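Fe(2+) transporter FeoB (Escherichia coli, PDB 3I8S) takes up ferrous iron across the inner membrane in a GTP-driven system, its cytosolic N-terminal domain, the part in this structure, probably coupling GTP binding to channel opening. Local coordinates at residues R40-F45 with Q51-D56. Residues are numbered along the deposited sequence; the frame is centred on the assembly and turned at random.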
ATOM      1  N   ARG A  40      -7.720  13.968 -10.909  1.00 24.86           N
ATOM      2  CA  ARG A  40      -7.417  13.966  -9.490  1.00 25.27           C
ATOM      3  C   ARG A  40      -8.685  14.393  -8.760  1.00 24.17           C
ATOM      4  O   ARG A  40      -9.192  15.488  -9.034  1.00 23.53           O
ATOM      5  CB  ARG A  40      -6.259  14.914  -9.180  1.00 24.82           C
ATOM      6  CG  ARG A  40      -6.056  15.140  -7.703  1.00 24.62           C
ATOM      7  CD  ARG A  40      -4.760  15.888  -7.336  1.00 28.09           C
ATOM      8  NE  ARG A  40      -4.702  16.091  -5.864  1.00 27.82           N
ATOM      9  CZ  ARG A  40      -3.589  16.265  -5.148  1.00 30.94           C
ATOM     10  NH1 ARG A  40      -2.391  16.322  -5.727  1.00 33.50           N
ATOM     11  NH2 ARG A  40      -3.667  16.423  -3.846  1.00 32.34           N
ATOM     12  N   LYS A  41      -9.252  13.494  -7.968  1.00 23.89           N
ATOM     13  CA  LYS A  41     -10.459  13.777  -7.190  1.00 25.96           C
ATOM     14  C   LYS A  41     -10.065  13.837  -5.732  1.00 24.32           C
ATOM     15  O   LYS A  41      -9.271  13.018  -5.287  1.00 24.34           O
ATOM     16  CB  LYS A  41     -11.479  12.610  -7.303  1.00 26.56           C
ATOM     17  CG  LYS A  41     -12.299  12.444  -8.614  1.00 31.56           C
ATOM     18  CD  LYS A  41     -13.718  11.823  -8.231  1.00 31.84           C
ATOM     19  CE  LYS A  41     -14.278  10.757  -9.206  1.00 33.99           C
ATOM     20  NZ  LYS A  41     -15.476  11.212  -9.949  1.00 37.11           N
ATOM     21  N   GLU A  42     -10.625  14.781  -4.992  1.00 23.87           N
ATOM     22  CA  GLU A  42     -10.488  14.792  -3.555  1.00 24.83           C
ATOM     23  C   GLU A  42     -11.730  15.368  -2.938  1.00 22.62           C
ATOM     24  O   GLU A  42     -12.552  15.958  -3.635  1.00 22.92           O
ATOM     25  CB  GLU A  42      -9.194  15.471  -3.114  1.00 25.65           C
ATOM     26  CG  GLU A  42      -9.025  16.872  -3.361  1.00 26.99           C
ATOM     27  CD  GLU A  42      -7.644  17.322  -2.828  1.00 30.80           C
ATOM     28  OE1 GLU A  42      -6.598  16.739  -3.241  1.00 36.32           O
ATOM     29  OE2 GLU A  42      -7.626  18.259  -2.020  1.00 34.85           O
ATOM     30  N   GLY A  43     -11.919  15.100  -1.661  1.00 21.95           N
ATOM     31  CA  GLY A  43     -13.121  15.503  -0.974  1.00 22.29           C
ATOM     32  C   GLY A  43     -12.904  15.635   0.495  1.00 22.30           C
ATOM     33  O   GLY A  43     -11.800  15.411   1.000  1.00 24.37           O
ATOM     34  N   GLN A  44     -13.948  16.022   1.195  1.00 23.52           N
ATOM     35  CA  GLN A  44     -13.850  16.270   2.621  1.00 24.13           C
ATOM     36  C   GLN A  44     -14.864  15.462   3.375  1.00 23.17           C
ATOM     37  O   GLN A  44     -15.956  15.199   2.881  1.00 23.73           O
ATOM     38  CB  GLN A  44     -14.075  17.752   2.949  1.00 25.22           C
ATOM     39  CG  GLN A  44     -13.189  18.689   2.192  1.00 30.30           C
ATOM     40  CD  GLN A  44     -12.124  19.305   3.040  1.00 38.00           C
ATOM     41  OE1 GLN A  44     -12.424  20.064   3.973  1.00 39.47           O
ATOM     42  NE2 GLN A  44     -10.865  19.044   2.695  1.00 43.10           N
ATOM     43  N   PHE A  45     -14.523  15.127   4.613  1.00 23.18           N
ATOM     44  CA  PHE A  45     -15.485  14.545   5.549  1.00 23.22           C
ATOM     45  C   PHE A  45     -14.923  14.678   6.938  1.00 22.82           C
ATOM     46  O   PHE A  45     -13.743  15.049   7.137  1.00 23.75           O
ATOM     47  CB  PHE A  45     -15.825  13.069   5.252  1.00 24.39           C
ATOM     48  CG  PHE A  45     -14.731  12.097   5.542  1.00 23.88           C
ATOM     49  CD1 PHE A  45     -13.824  11.755   4.549  1.00 24.55           C
ATOM     50  CD2 PHE A  45     -14.655  11.444   6.770  1.00 24.96           C
ATOM     51  CE1 PHE A  45     -12.817  10.841   4.799  1.00 26.42           C
ATOM     52  CE2 PHE A  45     -13.674  10.528   7.032  1.00 25.88           C
ATOM     53  CZ  PHE A  45     -12.731  10.224   6.039  1.00 27.58           C
ATOM     54  N   GLN A  51     -11.229  16.706  10.959  1.00 20.68           N
ATOM     55  CA  GLN A  51     -11.611  17.176   9.644  1.00 22.18           C
ATOM     56  C   GLN A  51     -10.631  16.587   8.664  1.00 21.75           C
ATOM     57  O   GLN A  51      -9.415  16.782   8.788  1.00 22.43           O
ATOM     58  CB  GLN A  51     -11.558  18.716   9.612  1.00 23.03           C
ATOM     59  CG  GLN A  51     -12.603  19.330  10.471  1.00 28.56           C
ATOM     60  CD  GLN A  51     -13.962  18.775  10.137  1.00 35.31           C
ATOM     61  OE1 GLN A  51     -14.293  18.560   8.954  1.00 40.76           O
ATOM     62  NE2 GLN A  51     -14.743  18.487  11.168  1.00 42.04           N
ATOM     63  N   VAL A  52     -11.145  15.819   7.701  1.00 21.40           N
ATOM     64  CA  VAL A  52     -10.331  15.049   6.769  1.00 21.84           C
ATOM     65  C   VAL A  52     -10.436  15.534   5.310  1.00 22.13           C
ATOM     66  O   VAL A  52     -11.512  15.895   4.822  1.00 22.52           O
ATOM     67  CB  VAL A  52     -10.731  13.533   6.792  1.00 20.65           C
ATOM     68  CG1 VAL A  52      -9.951  12.717   5.692  1.00 23.59           C
ATOM     69  CG2 VAL A  52     -10.550  12.931   8.213  1.00 22.64           C
ATOM     70  N   THR A  53      -9.283  15.586   4.659  1.00 22.24           N
ATOM     71  CA  THR A  53      -9.193  15.676   3.205  1.00 23.01           C
ATOM     72  C   THR A  53      -8.814  14.303   2.740  1.00 22.94           C
ATOM     73  O   THR A  53      -7.781  13.768   3.154  1.00 22.31           O
ATOM     74  CB  THR A  53      -8.127  16.692   2.718  1.00 23.69           C
ATOM     75  OG1 THR A  53      -8.493  18.019   3.160  1.00 25.50           O
ATOM     76  CG2 THR A  53      -8.019  16.690   1.197  1.00 23.99           C
ATOM     77  N   LEU A  54      -9.631  13.766   1.845  1.00 23.34           N
ATOM     78  CA  LEU A  54      -9.461  12.445   1.249  1.00 23.28           C
ATOM     79  C   LEU A  54      -9.095  12.592  -0.214  1.00 22.71           C
ATOM     80  O   LEU A  54      -9.854  13.144  -0.995  1.00 20.64           O
ATOM     81  CB  LEU A  54     -10.774  11.647   1.378  1.00 22.51           C
ATOM     82  CG  LEU A  54     -10.767  10.186   0.985  1.00 24.70           C
ATOM     83  CD1 LEU A  54      -9.804   9.445   1.939  1.00 24.97           C
ATOM     84  CD2 LEU A  54     -12.252   9.625   0.954  1.00 22.95           C
ATOM     85  N   VAL A  55      -7.924  12.101  -0.571  1.00 22.52           N
ATOM     86  CA  VAL A  55      -7.388  12.159  -1.918  1.00 24.34           C
ATOM     87  C   VAL A  55      -7.522  10.785  -2.555  1.00 25.53           C
ATOM     88  O   VAL A  55      -6.970   9.776  -2.052  1.00 26.04           O
ATOM     89  CB  VAL A  55      -5.887  12.611  -1.903  1.00 24.37           C
ATOM     90  CG1 VAL A  55      -5.355  12.649  -3.340  1.00 24.23           C
ATOM     91  CG2 VAL A  55      -5.736  13.955  -1.201  1.00 25.07           C
ATOM     92  N   ASP A  56      -8.287  10.718  -3.619  1.00 25.98           N
ATOM     93  CA  ASP A  56      -8.567   9.441  -4.275  1.00 26.23           C
ATOM     94  C   ASP A  56      -7.420   9.119  -5.219  1.00 26.87           C
ATOM     95  O   ASP A  56      -7.244   9.818  -6.220  1.00 29.62           O
ATOM     96  CB  ASP A  56      -9.861   9.540  -5.070  1.00 26.72           C
ATOM     97  CG  ASP A  56     -10.238   8.213  -5.762  1.00 28.92           C
ATOM     98  OD1 ASP A  56      -9.945   7.124  -5.247  1.00 33.67           O
ATOM     99  OD2 ASP A  56     -10.875   8.316  -6.801  1.00 39.45           O
TER
HETATM  100  O   HOH W   1      -7.462  11.029  -8.313  1.00 27.76           O
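Phe45 lays one face of its ring over the side chain of Val52, whose CB sits 4.0 Å from the ring centroid, a CH-pi contact. With CG held between the backbone N and the carbonyl carbon (chi1 71°), the ring swings across to the neighbouring strand, and Phe45 CE1 lies 4.1 Å from Leu54 CB, at the ring's edge. Apolar residues suit this end of the face, where helix 16-24 packs on Leu54 and helix 154-164 on Phe45. A CB on Gly43 would point to this same face, so glycine adds nothing to it; its N and O both bond to Leu54, the bond from Leu54 N to Gly43 O being 2.9 Å and nearly straight at 176°. Strands 39-46 and 51-56 form an antiparallel beta hairpin in the sheet of the G domain, the second strand ending at Asp56, a predicted GTP-site residue beside Lys16 of the P-loop. On the other face Glu42 stands alongside Val55, OE1 3.6 Å from Val55 CG2, and the same oxygen takes Arg40 NH2 at 3.0 Å in the guanidinium plane. Glu42 OE2 lies 3.6 Å from Thr53 CG2 and serves Arg29 of strand 28-32, so the carboxylate joins two arginines. An alanine in place of Glu42 would probably leave both guanidinium groups without this shared anion and remove the carboxylate that packs on CG2 of Val55 and CG2 of Thr53.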